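Local structure of 3-keto-5-aminohexanoate cleavage enzyme (3E49) at residues Val8-Ala13 against Arg278-Val283; Gly59-Asp64 against His133-Glu138; Glu97-Ala102 against Lys160-Asn165; Gly120-Leu125 against Gly202-Ile207; Asp228-Ile233 against Thr299-Lys304. The protein probably acts as a zinc-dependent beta-keto acid cleavage enzyme, with a TIM-barrel fold and likely activity on 3-keto-5-aminohexanoate. All blocks are in the same frame, centred on the assembly; numbering follows the deposited sequence.

Interaction 1: Val8-Ala13 against Arg278-Val283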
# COMPACT_ATOMS: atom_id res chain seq x y z
N VAL A 8 9.67 2.86 23.85
CA VAL A 8 10.33 2.08 22.82
C VAL A 8 11.28 1.03 23.37
O VAL A 8 12.26 1.36 24.06
CB VAL A 8 11.13 3.01 21.89
CG1 VAL A 8 11.69 2.27 20.71
CG2 VAL A 8 10.21 4.14 21.43
N ILE A 9 11.02 -0.22 23.02
CA ILE A 9 11.91 -1.30 23.36
C ILE A 9 13.04 -1.34 22.37
O ILE A 9 12.80 -1.57 21.18
CB ILE A 9 11.23 -2.67 23.29
CG1 ILE A 9 10.02 -2.74 24.24
CG2 ILE A 9 12.27 -3.78 23.59
CD1 ILE A 9 9.09 -3.88 23.93
N ILE A 10 14.27 -1.18 22.87
CA ILE A 10 15.45 -1.33 22.01
C ILE A 10 16.03 -2.73 22.25
O ILE A 10 16.38 -3.09 23.39
CB ILE A 10 16.53 -0.32 22.36
CG1 ILE A 10 15.99 1.12 22.18
CG2 ILE A 10 17.81 -0.62 21.60
CD1 ILE A 10 16.96 2.21 22.58
N THR A 11 16.09 -3.52 21.19
CA THR A 11 16.77 -4.80 21.21
C THR A 11 18.16 -4.60 20.61
O THR A 11 18.31 -3.95 19.53
CB THR A 11 16.03 -5.89 20.45
OG1 THR A 11 14.79 -6.17 21.12
CG2 THR A 11 16.90 -7.16 20.37
N CYS A 12 19.18 -5.16 21.28
CA CYS A 12 20.52 -5.13 20.74
C CYS A 12 21.02 -6.58 20.50
O CYS A 12 21.14 -7.34 21.42
CB CYS A 12 21.46 -4.36 21.64
SG CYS A 12 23.02 -4.07 20.78
N ALA A 13 21.29 -6.93 19.25
CA ALA A 13 21.80 -8.23 18.84
C ALA A 13 23.32 -8.04 18.73
O ALA A 13 23.83 -7.51 17.74
CB ALA A 13 21.22 -8.62 17.49
N ARG A 278 23.00 4.23 20.91
CA ARG A 278 22.99 5.71 21.02
C ARG A 278 22.47 6.38 19.77
O ARG A 278 21.77 7.38 19.85
CB ARG A 278 24.38 6.25 21.38
CG ARG A 278 24.79 5.92 22.81
CD ARG A 278 26.05 6.66 23.26
NE ARG A 278 27.24 6.26 22.54
CZ ARG A 278 28.02 5.24 22.86
NH1 ARG A 278 27.76 4.50 23.92
NH2 ARG A 278 29.07 4.99 22.10
N LYS A 279 22.81 5.84 18.62
CA LYS A 279 22.39 6.45 17.36
C LYS A 279 20.87 6.39 17.22
O LYS A 279 20.25 7.40 16.94
CB LYS A 279 23.09 5.78 16.18
CG LYS A 279 23.17 6.62 14.90
CD LYS A 279 24.04 7.85 15.16
CE LYS A 279 24.21 8.73 13.95
NZ LYS A 279 24.62 10.14 14.35
N ILE A 280 20.26 5.25 17.47
CA ILE A 280 18.80 5.15 17.36
C ILE A 280 18.14 5.97 18.44
O ILE A 280 17.05 6.51 18.25
CB ILE A 280 18.27 3.68 17.30
CG1 ILE A 280 16.83 3.67 16.71
CG2 ILE A 280 18.39 2.93 18.72
CD1 ILE A 280 16.68 4.24 15.23
N ARG A 281 18.80 6.12 19.58
CA ARG A 281 18.27 6.95 20.61
C ARG A 281 18.21 8.45 20.24
O ARG A 281 17.33 9.15 20.72
CB ARG A 281 18.97 6.69 21.95
CG ARG A 281 18.53 5.40 22.55
CD ARG A 281 19.13 5.30 23.92
NE ARG A 281 18.73 6.44 24.72
CZ ARG A 281 19.42 6.91 25.75
NH1 ARG A 281 20.58 6.39 26.08
NH2 ARG A 281 18.99 7.95 26.41
N GLN A 282 19.04 8.91 19.32
CA GLN A 282 18.98 10.29 18.83
C GLN A 282 17.63 10.51 18.13
O GLN A 282 16.96 11.53 18.33
CB GLN A 282 20.11 10.55 17.83
CG GLN A 282 21.50 10.66 18.47
CD GLN A 282 22.62 11.08 17.50
OE1 GLN A 282 22.52 10.91 16.27
NE2 GLN A 282 23.70 11.61 18.06
N VAL A 283 17.24 9.53 17.33
CA VAL A 283 15.92 9.52 16.65
C VAL A 283 14.79 9.41 17.65
O VAL A 283 13.83 10.20 17.64
CB VAL A 283 15.85 8.40 15.61
CG1 VAL A 283 14.43 8.37 14.94
CG2 VAL A 283 16.97 8.59 14.57

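Interaction 2: Gly59-Asp64 against His133-Glu138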
# COMPACT_ATOMS: atom_id res chain seq x y z
N GLY A 59 36.32 -17.55 16.29
CA GLY A 59 35.07 -16.82 16.11
C GLY A 59 33.94 -17.54 15.39
O GLY A 59 32.90 -16.93 15.13
N ARG A 60 34.07 -18.83 15.10
CA ARG A 60 33.02 -19.52 14.39
C ARG A 60 31.75 -19.67 15.24
O ARG A 60 31.83 -19.76 16.47
CB ARG A 60 33.48 -20.87 13.86
CG ARG A 60 33.34 -22.07 14.79
CD ARG A 60 33.59 -23.37 13.98
NE ARG A 60 34.97 -23.38 13.49
CZ ARG A 60 35.41 -24.02 12.40
NH1 ARG A 60 34.57 -24.70 11.62
NH2 ARG A 60 36.69 -23.93 12.08
N PRO A 61 30.58 -19.63 14.61
CA PRO A 61 29.37 -19.84 15.35
C PRO A 61 29.35 -21.20 16.04
O PRO A 61 29.82 -22.21 15.47
CB PRO A 61 28.29 -19.82 14.26
CG PRO A 61 28.82 -18.95 13.24
CD PRO A 61 30.29 -19.30 13.21
N THR A 62 28.77 -21.21 17.24
CA THR A 62 28.59 -22.41 18.01
C THR A 62 27.35 -22.34 18.89
O THR A 62 27.16 -21.37 19.61
CB THR A 62 29.80 -22.73 18.93
OG1 THR A 62 29.52 -23.95 19.59
CG2 THR A 62 30.05 -21.65 19.96
N GLN A 63 26.52 -23.37 18.81
CA GLN A 63 25.34 -23.49 19.67
C GLN A 63 25.54 -24.50 20.80
O GLN A 63 24.57 -25.10 21.28
CB GLN A 63 24.11 -23.85 18.85
CG GLN A 63 23.44 -22.68 18.17
CD GLN A 63 22.75 -21.77 19.16
OE1 GLN A 63 23.39 -20.92 19.76
NE2 GLN A 63 21.43 -21.91 19.28
N ASP A 64 26.79 -24.69 21.23
CA ASP A 64 27.09 -25.56 22.37
C ASP A 64 26.74 -24.79 23.63
O ASP A 64 27.29 -23.74 23.88
CB ASP A 64 28.60 -25.94 22.38
CG ASP A 64 28.96 -26.98 23.46
OD1 ASP A 64 28.21 -27.17 24.43
OD2 ASP A 64 30.02 -27.61 23.33
N HIS A 133 40.69 -16.82 9.16
CA HIS A 133 40.45 -18.24 9.37
C HIS A 133 39.77 -18.82 8.18
O HIS A 133 38.95 -18.17 7.56
CB HIS A 133 39.58 -18.46 10.61
CG HIS A 133 40.09 -17.75 11.82
ND1 HIS A 133 40.91 -18.35 12.74
CD2 HIS A 133 39.89 -16.48 12.25
CE1 HIS A 133 41.20 -17.48 13.69
NE2 HIS A 133 40.60 -16.34 13.42
N GLY A 134 40.08 -20.07 7.89
CA GLY A 134 39.51 -20.72 6.75
C GLY A 134 38.01 -20.87 6.77
O GLY A 134 37.36 -20.84 5.71
N TRP A 135 37.44 -21.01 7.98
CA TRP A 135 36.01 -21.27 8.07
C TRP A 135 35.19 -20.10 7.52
O TRP A 135 34.10 -20.30 7.03
CB TRP A 135 35.60 -21.59 9.53
CG TRP A 135 35.62 -20.42 10.45
CD1 TRP A 135 36.61 -20.05 11.29
CD2 TRP A 135 34.58 -19.45 10.62
NE1 TRP A 135 36.28 -18.91 11.96
CE2 TRP A 135 35.03 -18.52 11.55
CE3 TRP A 135 33.31 -19.29 10.04
CZ2 TRP A 135 34.27 -17.44 11.95
CZ3 TRP A 135 32.54 -18.20 10.44
CH2 TRP A 135 33.03 -17.29 11.37
N GLU A 136 35.76 -18.90 7.58
CA GLU A 136 35.02 -17.67 7.22
C GLU A 136 34.58 -17.64 5.75
O GLU A 136 33.41 -17.39 5.46
CB GLU A 136 35.86 -16.44 7.55
CG GLU A 136 36.23 -16.29 9.03
CD GLU A 136 37.01 -15.02 9.30
OE1 GLU A 136 36.39 -13.92 9.36
OE2 GLU A 136 38.25 -15.09 9.48
N ARG A 137 35.51 -17.90 4.84
CA ARG A 137 35.16 -17.88 3.41
C ARG A 137 34.15 -18.99 3.11
O ARG A 137 33.19 -18.77 2.39
CB ARG A 137 36.40 -18.00 2.51
CG ARG A 137 36.06 -18.19 1.03
CD ARG A 137 37.30 -18.10 0.17
NE ARG A 137 37.80 -16.73 0.16
CZ ARG A 137 37.32 -15.78 -0.62
NH1 ARG A 137 36.32 -16.03 -1.48
NH2 ARG A 137 37.82 -14.56 -0.54
N GLU A 138 34.39 -20.16 3.67
CA GLU A 138 33.51 -21.30 3.49
C GLU A 138 32.09 -20.98 4.01
O GLU A 138 31.09 -21.31 3.37
CB GLU A 138 34.09 -22.50 4.25

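Interaction 3: Glu97-Ala102 against Lys160-Asn165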
# COMPACT_ATOMS: atom_id res chain seq x y z
N GLU A 97 20.75 -29.52 17.78
CA GLU A 97 21.88 -28.74 18.24
C GLU A 97 21.48 -27.27 18.36
O GLU A 97 21.98 -26.54 19.22
CB GLU A 97 23.05 -28.88 17.25
N ARG A 98 20.58 -26.85 17.47
CA ARG A 98 20.09 -25.48 17.46
C ARG A 98 19.35 -25.14 18.75
O ARG A 98 19.56 -24.07 19.31
CB ARG A 98 19.25 -25.20 16.19
CG ARG A 98 20.11 -24.75 15.00
CD ARG A 98 19.41 -24.86 13.63
NE ARG A 98 18.44 -23.79 13.38
CZ ARG A 98 17.11 -23.89 13.51
NH1 ARG A 98 16.52 -25.02 13.88
NH2 ARG A 98 16.35 -22.83 13.24
N LEU A 99 18.54 -26.06 19.25
CA LEU A 99 17.76 -25.83 20.47
C LEU A 99 18.42 -26.04 21.81
O LEU A 99 17.83 -25.68 22.83
CB LEU A 99 16.49 -26.68 20.44
CG LEU A 99 15.22 -26.08 19.83
CD1 LEU A 99 14.16 -27.16 19.65
CD2 LEU A 99 14.71 -24.94 20.74
N ARG A 100 19.62 -26.59 21.87
CA ARG A 100 20.21 -26.87 23.19
C ARG A 100 20.34 -25.69 24.16
O ARG A 100 20.02 -25.82 25.33
CB ARG A 100 21.52 -27.64 23.07
CG ARG A 100 21.31 -29.07 22.65
CD ARG A 100 22.53 -29.93 23.00
NE ARG A 100 22.35 -31.32 22.54
CZ ARG A 100 22.89 -31.85 21.44
NH1 ARG A 100 23.66 -31.13 20.64
NH2 ARG A 100 22.64 -33.12 21.14
N PRO A 101 20.87 -24.56 23.69
CA PRO A 101 20.98 -23.41 24.58
C PRO A 101 19.65 -22.95 25.19
O PRO A 101 19.56 -22.76 26.41
CB PRO A 101 21.59 -22.33 23.68
CG PRO A 101 22.34 -23.09 22.66
CD PRO A 101 21.47 -24.27 22.38
N ALA A 102 18.62 -22.82 24.37
CA ALA A 102 17.32 -22.36 24.82
C ALA A 102 16.70 -23.38 25.76
O ALA A 102 16.16 -23.02 26.82
CB ALA A 102 16.41 -22.14 23.61
N LYS A 160 6.38 -25.80 21.44
CA LYS A 160 5.99 -26.71 22.52
C LYS A 160 7.09 -26.86 23.54
O LYS A 160 6.85 -26.71 24.74
CB LYS A 160 5.62 -28.09 21.94
CG LYS A 160 5.33 -29.16 22.98
N THR A 161 8.31 -27.11 23.07
CA THR A 161 9.44 -27.37 23.96
C THR A 161 9.86 -26.17 24.78
O THR A 161 9.80 -26.19 26.03
CB THR A 161 10.60 -27.95 23.14
OG1 THR A 161 10.13 -29.16 22.52
CG2 THR A 161 11.76 -28.30 24.02
N CYS A 162 10.25 -25.11 24.10
CA CYS A 162 10.68 -23.89 24.79
C CYS A 162 9.49 -23.24 25.48
O CYS A 162 9.62 -22.76 26.60
CB CYS A 162 11.37 -22.93 23.81
SG CYS A 162 12.89 -23.59 23.17
N GLY A 163 8.34 -23.26 24.84
CA GLY A 163 7.13 -22.69 25.43
C GLY A 163 6.85 -23.29 26.79
O GLY A 163 6.52 -22.58 27.75
N GLY A 164 7.01 -24.62 26.87
CA GLY A 164 6.84 -25.34 28.12
C GLY A 164 7.76 -24.88 29.23
O GLY A 164 7.47 -25.10 30.40
N ASN A 165 8.87 -24.24 28.91
CA ASN A 165 9.78 -23.77 29.94
C ASN A 165 9.51 -22.32 30.29
O ASN A 165 10.35 -21.70 30.92
CB ASN A 165 11.24 -23.87 29.49
CG ASN A 165 11.69 -25.29 29.20
OD1 ASN A 165 11.31 -26.22 29.90
ND2 ASN A 165 12.52 -25.46 28.16
O HOH W 1 13.28 -23.06 26.80

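Interaction 4: Gly120-Leu125 against Gly202-Ile207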
# COMPACT_ATOMS: atom_id res chain seq x y z
N GLY A 120 21.36 -15.76 1.54
CA GLY A 120 22.42 -15.47 0.59
C GLY A 120 23.48 -14.59 1.20
O GLY A 120 23.34 -13.36 1.21
N LEU A 121 24.55 -15.20 1.70
CA LEU A 121 25.63 -14.47 2.35
C LEU A 121 26.83 -14.26 1.45
O LEU A 121 27.63 -13.36 1.68
CB LEU A 121 26.07 -15.18 3.62
CG LEU A 121 25.03 -15.50 4.72
CD1 LEU A 121 25.80 -15.97 5.92
CD2 LEU A 121 24.15 -14.31 5.06
N TYR A 122 26.93 -15.08 0.42
CA TYR A 122 28.02 -15.05 -0.55
C TYR A 122 28.30 -13.71 -1.19
O TYR A 122 29.45 -13.46 -1.57
CB TYR A 122 27.85 -16.13 -1.64
CG TYR A 122 26.56 -16.06 -2.44
CD1 TYR A 122 25.42 -16.76 -2.03
CD2 TYR A 122 26.49 -15.29 -3.60
CE1 TYR A 122 24.28 -16.69 -2.72
CE2 TYR A 122 25.32 -15.21 -4.31
CZ TYR A 122 24.22 -15.92 -3.87
OH TYR A 122 23.07 -15.86 -4.57
N PRO A 123 27.28 -12.84 -1.38
CA PRO A 123 27.67 -11.54 -1.94
C PRO A 123 28.65 -10.72 -1.08
O PRO A 123 29.29 -9.80 -1.59
CB PRO A 123 26.32 -10.81 -2.11
CG PRO A 123 25.37 -11.92 -2.32
CD PRO A 123 25.81 -12.93 -1.28
N MSE A 124 28.73 -11.01 0.21
CA MSE A 124 29.67 -10.34 1.10
C MSE A 124 31.10 -10.61 0.67
O MSE A 124 31.99 -9.84 1.00
CB MSE A 124 29.45 -10.76 2.54
CG MSE A 124 28.17 -10.19 3.10
SE MSE A 124 27.82 -10.79 4.95
CE MSE A 124 27.48 -12.51 4.59
N LEU A 125 31.34 -11.70 -0.04
CA LEU A 125 32.68 -11.98 -0.56
C LEU A 125 33.14 -10.92 -1.59
O LEU A 125 34.31 -10.88 -1.97
CB LEU A 125 32.74 -13.36 -1.20
CG LEU A 125 32.61 -14.54 -0.28
CD1 LEU A 125 32.35 -15.78 -1.08
CD2 LEU A 125 33.86 -14.69 0.57
N GLY A 202 16.10 -6.66 4.31
CA GLY A 202 17.37 -6.44 3.68
C GLY A 202 18.32 -7.58 3.50
O GLY A 202 19.43 -7.34 3.10
N LEU A 203 17.91 -8.80 3.80
CA LEU A 203 18.80 -9.95 3.63
C LEU A 203 18.43 -10.63 2.36
O LEU A 203 17.24 -10.83 2.12
CB LEU A 203 18.60 -10.95 4.75
CG LEU A 203 18.95 -10.43 6.14
CD1 LEU A 203 18.70 -11.53 7.16
CD2 LEU A 203 20.42 -9.94 6.21
N LEU A 204 19.42 -11.01 1.55
CA LEU A 204 19.16 -11.74 0.32
C LEU A 204 18.60 -13.09 0.72
O LEU A 204 19.24 -13.83 1.45
CB LEU A 204 20.45 -11.92 -0.50
CG LEU A 204 20.31 -12.74 -1.77
CD1 LEU A 204 19.31 -12.13 -2.73
CD2 LEU A 204 21.69 -12.93 -2.43
N GLY A 205 17.39 -13.39 0.24
CA GLY A 205 16.66 -14.58 0.63
C GLY A 205 15.43 -14.21 1.46
O GLY A 205 14.52 -15.01 1.62
N GLY A 206 15.41 -12.98 1.97
CA GLY A 206 14.25 -12.42 2.69
C GLY A 206 13.69 -11.21 1.94
O GLY A 206 14.06 -10.95 0.76
N ILE A 207 12.76 -10.50 2.57
CA ILE A 207 12.18 -9.29 1.95
C ILE A 207 13.24 -8.17 1.94
O ILE A 207 14.18 -8.16 2.76
CB ILE A 207 10.93 -8.83 2.74
CG1 ILE A 207 10.09 -7.87 1.89
CG2 ILE A 207 11.35 -8.17 3.99
CD1 ILE A 207 8.77 -7.54 2.56

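Interaction 5: Asp228-Ile233 against Thr299-Lys304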
# COMPACT_ATOMS: atom_id res chain seq x y z
N ASP A 228 -2.79 -7.73 19.34
CA ASP A 228 -2.09 -8.82 20.04
C ASP A 228 -0.62 -9.01 19.72
O ASP A 228 -0.06 -10.02 20.08
CB ASP A 228 -2.80 -10.14 19.77
CG ASP A 228 -4.12 -10.26 20.48
OD1 ASP A 228 -4.45 -9.33 21.24
OD2 ASP A 228 -4.82 -11.28 20.29
N TYR A 229 -0.00 -8.09 19.00
CA TYR A 229 1.40 -8.24 18.70
C TYR A 229 2.15 -6.97 19.04
O TYR A 229 1.55 -5.89 19.13
CB TYR A 229 1.61 -8.66 17.24
CG TYR A 229 1.63 -7.55 16.22
CD1 TYR A 229 0.46 -6.91 15.83
CD2 TYR A 229 2.82 -7.17 15.60
CE1 TYR A 229 0.49 -5.89 14.89
CE2 TYR A 229 2.85 -6.18 14.66
CZ TYR A 229 1.68 -5.54 14.30
OH TYR A 229 1.73 -4.56 13.36
N VAL A 230 3.44 -7.14 19.33
CA VAL A 230 4.37 -6.05 19.61
C VAL A 230 5.38 -6.08 18.46
O VAL A 230 6.03 -7.09 18.20
CB VAL A 230 5.05 -6.25 20.93
CG1 VAL A 230 6.06 -5.12 21.20
CG2 VAL A 230 3.96 -6.30 22.02
N TRP A 231 5.51 -4.96 17.78
CA TRP A 231 6.31 -4.89 16.57
C TRP A 231 7.70 -4.34 16.77
O TRP A 231 7.88 -3.30 17.40
CB TRP A 231 5.54 -4.01 15.61
CG TRP A 231 6.16 -3.89 14.25
CD1 TRP A 231 6.89 -4.84 13.60
CD2 TRP A 231 5.99 -2.80 13.34
NE1 TRP A 231 7.22 -4.38 12.33
CE2 TRP A 231 6.69 -3.13 12.16
CE3 TRP A 231 5.33 -1.57 13.41
CZ2 TRP A 231 6.74 -2.26 11.06
CZ3 TRP A 231 5.41 -0.70 12.31
CH2 TRP A 231 6.10 -1.06 11.17
N SER A 232 8.70 -5.03 16.18
CA SER A 232 10.05 -4.51 16.22
C SER A 232 10.59 -4.61 14.81
O SER A 232 10.26 -5.49 14.06
CB SER A 232 10.95 -5.27 17.17
OG SER A 232 12.19 -4.63 17.32
N ILE A 233 11.45 -3.67 14.52
CA ILE A 233 12.06 -3.56 13.21
C ILE A 233 13.54 -3.88 13.26
O ILE A 233 14.28 -3.34 14.11
CB ILE A 233 11.89 -2.12 12.71
CG1 ILE A 233 10.41 -1.83 12.32
CG2 ILE A 233 12.73 -1.93 11.46
CD1 ILE A 233 9.46 -1.52 13.45
N THR A 299 6.90 -6.35 30.94
CA THR A 299 5.45 -6.16 31.05
C THR A 299 4.85 -6.15 29.66
O THR A 299 3.92 -6.89 29.36
CB THR A 299 5.10 -4.85 31.77
OG1 THR A 299 5.67 -4.85 33.09
CG2 THR A 299 3.60 -4.70 31.89
N MSE A 300 5.44 -5.35 28.78
CA MSE A 300 4.94 -5.27 27.40
C MSE A 300 4.93 -6.63 26.68
O MSE A 300 4.00 -6.93 25.91
CB MSE A 300 5.78 -4.28 26.60
CG MSE A 300 5.61 -2.85 27.07
SE MSE A 300 6.99 -1.62 26.57
CE MSE A 300 6.44 -1.45 24.70
N LEU A 301 5.97 -7.42 26.93
CA LEU A 301 6.16 -8.72 26.29
C LEU A 301 5.63 -9.96 27.04
O LEU A 301 5.71 -11.07 26.52
CB LEU A 301 7.63 -8.90 25.95
CG LEU A 301 8.24 -7.88 24.96
CD1 LEU A 301 9.74 -8.14 24.75
CD2 LEU A 301 7.49 -7.91 23.63
N GLY A 302 5.08 -9.76 28.25
CA GLY A 302 4.54 -10.83 29.10
C GLY A 302 5.61 -11.82 29.53
O GLY A 302 5.38 -13.02 29.53
N LEU A 303 6.79 -11.32 29.89
CA LEU A 303 7.94 -12.18 30.19
C LEU A 303 7.93 -12.73 31.65
O LEU A 303 7.34 -12.13 32.54
CB LEU A 303 9.23 -11.43 29.89
CG LEU A 303 9.45 -11.05 28.40
CD1 LEU A 303 10.84 -10.47 28.27
CD2 LEU A 303 9.27 -12.25 27.48
N LYS A 304 8.59 -13.88 31.85
CA LYS A 304 8.55 -14.59 33.15
C LYS A 304 9.39 -14.03 34.31
O LYS A 304 9.14 -14.36 35.48
CB LYS A 304 8.84 -16.06 32.93
CG LYS A 304 10.25 -16.40 32.49
CD LYS A 304 10.41 -17.90 32.31
CE LYS A 304 11.72 -18.24 31.66
NZ LYS A 304 12.04 -19.72 31.63

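Interaction 1: Val8-Ala13 against Arg278-Val283
Ile10 carries the contact between Val8-Ala13 and the helix at Arg278-Val283, touching both Ile280 and Arg281. Ahead of it in the chain, Val8 turns to the same helix farther along, packing on Ile284. At Ile10 the CB is directed at the helix, and CG1 is set anti to the carbonyl carbon (chi1 -59°) with the chain fully extended beyond it, which carries CD1 to the helix surface. There Ile10 CD1 lies 3.6 Å from Arg281 CG and 4.0 Å from Arg281 CD, the two side chains crossing at about a right angle. Ile10 CD1 also comes to 4.2 Å from Ile280 CG2, the short branch of that residue, while the longer branch of Ile280 leads away from the strand. This is the outer layer of a TIM barrel: strand 10-13 pairs in parallel with both 48-54 and 253-256, and helix 273-286 packs on its outward side. The second subunit adjoins this helix in turn, its Gly286 packing on Lys279, Gln282 and Val283. Arg281 lends only its aliphatic part to the strand; the chain bends at chi3, and NH1 binds the carbonyl O of Ala44. Next along the strand, Thr11 packs against Val48 and the zinc ligand His50, whereas Cys12 returns to the helical side, against Asn273.

Interaction 2: Gly59-Asp64 against His133-Glu138
A CH-pi contact joins the hairpin around Arg60 to the indole of Trp135, near the zinc site: the side chain of Pro61 lies about 6 Å from that of the zinc ligand His52. Arg60 CA sits 3.7 Å from the centroid of the six-membered ring, 20° off its normal, and Arg60 CB adds a second touch over the same face, 3.6 Å from Trp135 CE2. The opposite face of the indole is covered by Glu136 CG, so the ring is held between two aliphatic groups. The Arg60 chain then runs past the tryptophan in the reverse direction, bending at chi3 to bring Arg60 NH2 3.6 Å from Trp135 CB. It is thus this methylene that lies over the guanidinium face, while the guanidinium and indole planes stand 39° apart. Pro61 CD approaches the far end of the indole obliquely, 3.7 Å from Trp135 CZ3. Asp58 fixes both partners, its OD2 in a salt bridge with Arg60 NE and its carbonyl O accepting from Trp135 NE1. The first turn of helix 134-141 is in this way seated on the hairpin of strand 48-54 and the short, weakly bonded strand 61-62, with Arg54 of the longer strand also touching the indole.

Interaction 3: Glu97-Ala102 against Lys160-Asn165
The carboxamide of Asn165 is the flat group at this contact, linked to Ala102 through a water. Its ND2 donates to the water at 2.9 Å, and the same water donates to the carbonyl O of Ala102, also at 2.9 Å. Beside this bridge the direct packing centres on Cys162. With SG anti to the carbonyl carbon (chi1 -65°), the sulfur reaches across to the facing helix and rests against two neighbouring apolar groups. Leu99 CD2 is close, 3.3 Å from Cys162 SG, and Ala102 CB lies 3.8 Å from Cys162 SG, one turn farther on. Leu99 itself is rotated some 30° from a staggered position (chi1 -91°), which, with the short approach, suggests tight packing, though a distance this short should be read with caution. The helices are neighbours on the outside of the barrel: helix 95-105 follows strand 82-85, helix 152-163 comes after strand 109-113, and those strands pair in parallel. Phe157 and Ile158, earlier on the second helix, also pack on Leu99. Helix 95-105 is kinked at Pro101 and Ala102, whose N atoms lack bonds to the preceding turn. Chemically, the buried sulfur makes apolar contacts with these partners, and polar cohesion between the two segments is supplied by the water.

Interaction 4: Gly120-Leu125 against Gly202-Ile207
Leu204 reaches from one loop into the other, its CB and CG against Gly120 and its CD2 against both Pro123 and Tyr122. Its CB lies 3.7 Å from Gly120 O. Because CG is anti to the backbone N (chi1 177°), the chain continues outward over the glycine, Leu204 CG passing 4.2 Å from Gly120 CA, so that the leucine packs directly on backbone. At the tip, CD2 does the touching: it is 3.8 Å from Pro123 CG, the two side chains crossing at about a right angle, and 3.9 Å from Tyr122 OH, with the phenol approached obliquely. The tyrosine has Pro123 CD above one face, and Arg144 makes a cation-pi contact with it. Beneath the leucine, Gly120 N donates a nearly straight hydrogen bond to Leu204 O, 2.9 Å long with an N-H...O angle of 169°, although the donor stands 35° above the carbonyl plane. That carbonyl lies in a type II turn from Leu203 to Gly206, closed by Gly206 N to Leu203 O at 2.8 Å, with Gly205 at its positive-phi third position. The contact ties the loop after strand 195-201 to the loop leading to helix 134-141. From the third subunit, Phe152 packs on Leu204 and His184 on Tyr122 and Pro123. One backbone hydrogen bond joins the loops, and the apolar patch beside it continues into the interface with that subunit.

Interaction 5: Asp228-Ile233 against Thr299-Lys304
Val230 meets Leu301 and Met300 with its two methyls divided by its first torsion: CG1 is anti to the backbone N (chi1 178°), and CG2 is anti to the carbonyl carbon. Leu301 has its CG anti to its own carbonyl carbon (chi1 -61°) and is extended beyond, so that a CB not aimed at the strand still delivers CD2 to it. Leu301 CD2 rests 4.0 Å from Val230 CG1 and equally far from Val230 CB, the side chains crossing at about a right angle. The other methyl, Val230 CG2, lies 3.9 Å from the carbonyl O of Met300, a selenomethionine in this crystal. A Schellman motif at Gly302, with its positive phi, follows the last helical turn and redirects the chain. This turn of helix 294-301 closes the end of the barrel where strand 229-235 begins: Leu301 packs also on Phe196 of strand 195-201, and Met300 on Asn253. Tyr229 and Trp231, flanking Val230, turn instead to helix 211-225 and line the pocket holding a 2-ethoxyethanol molecule, probably from the crystallisation liquor. Between the two segments the adhesion is thus purely van der Waals; Arg168 NE adds a polar contact at the helix end by donating to Leu301 O.

All five contacts belong to one TIM-barrel domain. Interactions 1 and 5 meet directly at the end of the barrel, where Ile9 CD1 is 3.7 Å from Met300 CE; helices 273-286 and 294-301 follow one another in the chain. Interaction 3 touches interaction 5 through Lys304 NZ, 2.7 Å from Asn165 O, and interaction 2 through Gln63 NE2, 2.9 Å from Arg98 O, both probable hydrogen bonds. Interaction 4 borders interaction 2 where Leu125 CD2 packs 3.5 Å from Arg137 NH1. The zinc ion, held by His50, His52 and Glu259, lies about 10 Å from the side chain of Pro61 in interaction 2 and about 12 Å from that of Ala102 in interaction 3.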